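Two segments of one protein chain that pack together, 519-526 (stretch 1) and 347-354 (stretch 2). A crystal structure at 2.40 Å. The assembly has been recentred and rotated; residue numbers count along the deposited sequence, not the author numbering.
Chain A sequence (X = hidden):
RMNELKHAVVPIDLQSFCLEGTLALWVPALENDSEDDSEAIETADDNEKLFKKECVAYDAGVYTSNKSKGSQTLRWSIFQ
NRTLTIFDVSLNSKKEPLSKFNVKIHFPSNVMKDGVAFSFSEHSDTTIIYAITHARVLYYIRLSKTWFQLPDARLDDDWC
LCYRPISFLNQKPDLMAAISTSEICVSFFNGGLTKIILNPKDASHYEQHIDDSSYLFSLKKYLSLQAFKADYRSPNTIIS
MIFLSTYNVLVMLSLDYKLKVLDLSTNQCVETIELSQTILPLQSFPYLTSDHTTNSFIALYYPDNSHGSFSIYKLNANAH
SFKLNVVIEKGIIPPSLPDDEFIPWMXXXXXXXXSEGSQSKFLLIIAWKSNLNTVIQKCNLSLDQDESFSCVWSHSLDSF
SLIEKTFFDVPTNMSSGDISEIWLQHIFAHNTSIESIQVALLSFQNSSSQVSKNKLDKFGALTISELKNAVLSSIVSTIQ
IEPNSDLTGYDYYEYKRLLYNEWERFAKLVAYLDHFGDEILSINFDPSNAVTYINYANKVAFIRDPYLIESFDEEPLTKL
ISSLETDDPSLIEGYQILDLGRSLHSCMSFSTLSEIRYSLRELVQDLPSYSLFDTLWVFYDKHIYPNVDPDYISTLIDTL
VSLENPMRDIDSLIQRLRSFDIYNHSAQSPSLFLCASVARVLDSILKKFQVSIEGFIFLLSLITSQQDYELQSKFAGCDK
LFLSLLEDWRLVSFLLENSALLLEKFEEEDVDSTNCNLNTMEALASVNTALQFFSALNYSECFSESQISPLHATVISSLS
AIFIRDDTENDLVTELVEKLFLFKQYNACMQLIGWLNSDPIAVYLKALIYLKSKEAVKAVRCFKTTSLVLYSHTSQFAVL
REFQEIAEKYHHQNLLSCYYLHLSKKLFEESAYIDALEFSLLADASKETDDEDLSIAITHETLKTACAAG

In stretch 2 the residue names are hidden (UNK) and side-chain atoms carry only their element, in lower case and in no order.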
# COMPACT_ATOMS: atom_id res chain seq x y z
N GLU A 519 -6.15 -20.42 -13.66
CA GLU A 519 -6.47 -21.17 -14.87
C GLU A 519 -6.82 -20.22 -16.02
O GLU A 519 -7.68 -19.35 -15.88
CB GLU A 519 -7.62 -22.14 -14.61
CG GLU A 519 -7.99 -23.02 -15.79
CD GLU A 519 -8.90 -24.18 -15.41
OE1 GLU A 519 -9.39 -24.21 -14.26
OE2 GLU A 519 -9.15 -25.05 -16.27
N ILE A 520 -6.14 -20.39 -17.15
CA ILE A 520 -6.41 -19.60 -18.35
C ILE A 520 -7.76 -20.05 -18.94
O ILE A 520 -8.15 -21.20 -18.76
CB ILE A 520 -5.25 -19.73 -19.38
CG1 ILE A 520 -5.47 -18.84 -20.60
CG2 ILE A 520 -5.04 -21.18 -19.82
CD1 ILE A 520 -5.30 -17.36 -20.35
N LEU A 521 -8.47 -19.14 -19.60
CA LEU A 521 -9.78 -19.46 -20.16
C LEU A 521 -9.94 -18.93 -21.57
O LEU A 521 -10.46 -19.63 -22.44
CB LEU A 521 -10.92 -18.93 -19.28
CG LEU A 521 -10.99 -19.38 -17.82
CD1 LEU A 521 -12.09 -18.60 -17.09
CD2 LEU A 521 -11.22 -20.87 -17.70
N SER A 522 -9.51 -17.70 -21.80
CA SER A 522 -9.58 -17.10 -23.11
C SER A 522 -8.61 -15.94 -23.21
O SER A 522 -8.05 -15.51 -22.20
CB SER A 522 -10.99 -16.60 -23.40
OG SER A 522 -11.24 -15.39 -22.71
N ILE A 523 -8.42 -15.45 -24.44
CA ILE A 523 -7.70 -14.21 -24.72
C ILE A 523 -8.48 -13.39 -25.76
O ILE A 523 -9.20 -13.95 -26.59
CB ILE A 523 -6.23 -14.45 -25.17
CG1 ILE A 523 -6.15 -15.14 -26.54
CG2 ILE A 523 -5.44 -15.23 -24.11
CD1 ILE A 523 -4.80 -15.00 -27.21
N ASN A 524 -8.35 -12.06 -25.70
CA ASN A 524 -9.03 -11.17 -26.64
C ASN A 524 -8.16 -9.99 -27.00
O ASN A 524 -7.71 -9.26 -26.12
CB ASN A 524 -10.33 -10.63 -26.06
CG ASN A 524 -11.33 -11.70 -25.73
OD1 ASN A 524 -11.45 -12.11 -24.57
ND2 ASN A 524 -12.07 -12.17 -26.73
N PHE A 525 -7.94 -9.80 -28.30
CA PHE A 525 -7.30 -8.60 -28.79
C PHE A 525 -8.35 -7.50 -28.83
O PHE A 525 -9.45 -7.71 -29.33
CB PHE A 525 -6.69 -8.82 -30.18
CG PHE A 525 -5.98 -7.60 -30.73
CD1 PHE A 525 -4.70 -7.27 -30.30
CD2 PHE A 525 -6.60 -6.80 -31.69
CE1 PHE A 525 -4.04 -6.15 -30.81
CE2 PHE A 525 -5.95 -5.69 -32.20
CZ PHE A 525 -4.67 -5.36 -31.76
N ASP A 526 -8.01 -6.35 -28.27
CA ASP A 526 -8.86 -5.19 -28.33
C ASP A 526 -8.23 -4.24 -29.32
O ASP A 526 -7.13 -3.73 -29.07
CB ASP A 526 -8.99 -4.55 -26.94
CG ASP A 526 -9.92 -3.34 -26.93
OD1 ASP A 526 -10.58 -3.06 -27.95
OD2 ASP A 526 -10.00 -2.67 -25.88
N UNK A 347 -3.93 -26.32 -26.32
CA UNK A 347 -4.32 -25.02 -26.81
C UNK A 347 -5.54 -24.55 -26.03
O UNK A 347 -6.53 -25.27 -25.92
c UNK A 347 -4.65 -25.08 -28.31
c UNK A 347 -3.88 -22.77 -28.82
c UNK A 347 -5.39 -23.93 -30.43
c UNK A 347 -5.03 -23.75 -28.97
N UNK A 348 -5.45 -23.34 -25.48
CA UNK A 348 -6.59 -22.73 -24.81
C UNK A 348 -7.33 -21.78 -25.76
O UNK A 348 -8.56 -21.81 -25.84
c UNK A 348 -6.14 -21.98 -23.56
o UNK A 348 -7.14 -21.08 -23.12
N UNK A 349 -6.58 -20.95 -26.48
CA UNK A 349 -7.17 -19.92 -27.31
C UNK A 349 -6.07 -19.27 -28.14
O UNK A 349 -4.88 -19.48 -27.88
o UNK A 349 -9.57 -17.23 -26.52
o UNK A 349 -9.07 -18.24 -28.40
c UNK A 349 -7.86 -18.87 -26.43
c UNK A 349 -8.90 -18.06 -27.18
N UNK A 350 -6.46 -18.47 -29.14
CA UNK A 350 -5.50 -17.71 -29.94
C UNK A 350 -6.18 -16.55 -30.66
O UNK A 350 -7.40 -16.56 -30.86
c UNK A 350 -5.56 -19.30 -31.96
c UNK A 350 -4.72 -18.63 -30.90
c UNK A 350 -7.11 -21.03 -32.61
c UNK A 350 -5.56 -18.84 -33.27
c UNK A 350 -7.11 -20.55 -33.91
c UNK A 350 -6.34 -20.41 -31.64
c UNK A 350 -6.33 -19.45 -34.24
N UNK A 351 -5.41 -15.54 -31.02
CA UNK A 351 -5.93 -14.39 -31.77
C UNK A 351 -5.07 -14.12 -33.00
O UNK A 351 -3.92 -14.56 -33.07
o UNK A 351 -8.83 -11.85 -30.02
c UNK A 351 -6.89 -13.20 -29.70
c UNK A 351 -5.97 -13.13 -30.90
n UNK A 351 -9.04 -14.06 -30.38
c UNK A 351 -8.34 -12.98 -30.05
N UNK A 352 -5.62 -13.37 -33.95
CA UNK A 352 -4.91 -12.99 -35.17
C UNK A 352 -5.05 -11.50 -35.45
O UNK A 352 -6.15 -10.94 -35.36
c UNK A 352 -5.43 -13.82 -36.35
c UNK A 352 -4.93 -13.52 -37.77
c UNK A 352 -5.81 -14.22 -38.79
c UNK A 352 -3.47 -13.92 -37.93
N UNK A 353 -3.93 -10.86 -35.77
CA UNK A 353 -3.90 -9.41 -36.02
C UNK A 353 -3.06 -9.08 -37.26
O UNK A 353 -1.87 -9.40 -37.32
c UNK A 353 -3.32 -7.13 -35.07
c UNK A 353 -4.19 -8.90 -33.54
c UNK A 353 -3.36 -8.63 -34.80
c UNK A 353 -3.64 -9.98 -32.64
N UNK A 354 -3.69 -8.46 -38.26
CA UNK A 354 -2.98 -7.91 -39.42
C UNK A 354 -2.72 -6.42 -39.22
O UNK A 354 -3.51 -5.73 -38.56
o UNK A 354 -5.04 -7.61 -40.69
c UNK A 354 -3.74 -8.17 -40.72

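Position 347 opens the hidden strand with four side-chain carbons, forked at the second. Its side chain is out of reach of stretch 1, so the contact asks nothing of it. The fork one carbon beyond CB makes it Leu347.

At position 348 there is one carbon and then one oxygen. CA-to-CB points toward the other strand, and the oxygen lies 3.8 Å from CG1 of Ile520 and 3.7 Å from the backbone O of Leu521. A single hydroxyl on CB means Ser348. Its OG makes no hydrogen bond to stretch 1; the residue serves as a small filler, covering the start of the facing strand.

Position 349 carries two carbons, the second holding two oxygens. One of these oxygens sits 3.0 Å from N of Ile523, and the other sits 2.7 Å from the backbone N of position 350. A short carboxylate is Asp349. OD2 accepts from Ile523 N in a nearly straight bond of 170°, while OD1 accepts from the next amide of its own strand, at a more bent 138°. OD2 also lies 3.3 Å from the O of Ile523, a pair of acceptors and therefore not a bond.

Position 350 shows one carbon followed by a ring of six carbons, with no heteroatom: Phe350. Its CB points away, so the ring has little to do here; the approach is to the backbone, with CD1 of Ile523 3.9 Å from CA of Phe350.

Three carbons, the third with one oxygen and one nitrogen, mark position 351. The oxygen lies 2.8 Å from N of Phe525, and the middle carbon of the three rests 3.7 Å from CD1 of Ile523. An acid would show two oxygens, so the atoms give Gln351. OE1 accepts the hydrogen of Phe525 N at 175°. NE2 turns back to its own strand, donating to O of Phe350 at 3.0 Å, which helps hold the amide in place. The aliphatic part also works, through the contact of CG with Ile523.

Position 352 has four carbons forked at the second; CA-to-CB points away and the side chain makes no contact with stretch 1: Leu352.

At position 353 four carbons fork at the first, and one arm is two carbons long. The inner carbon of that arm lies over a face of the Phe525 ring. Branching at CB with unequal arms gives Ile353. CG1 stands 3.5 Å from the ring centroid, only 9° off the normal, a CH-pi contact.

Position 354, one carbon and one oxygen, is out of reach and poorly ordered: Ser354.

The two strands run parallel, 5° apart, yet no backbone-to-backbone hydrogen bond joins them. Instead, side-chain oxygens of Asp349 and Gln351 take the amides of Ile523 and Phe525, so alternate residues on one strand answer alternate amides on the other. Each anchor is also tied to its own strand by its second polar atom. Apolar packing completes the design: Ile523 lies against the carbons of Gln351, and Ile353 covers a face of Phe525. The rule is directional polar anchors braced at home, with a hydrophobic clasp beside them.

Stretch 2 347-354: LSDFQLIS
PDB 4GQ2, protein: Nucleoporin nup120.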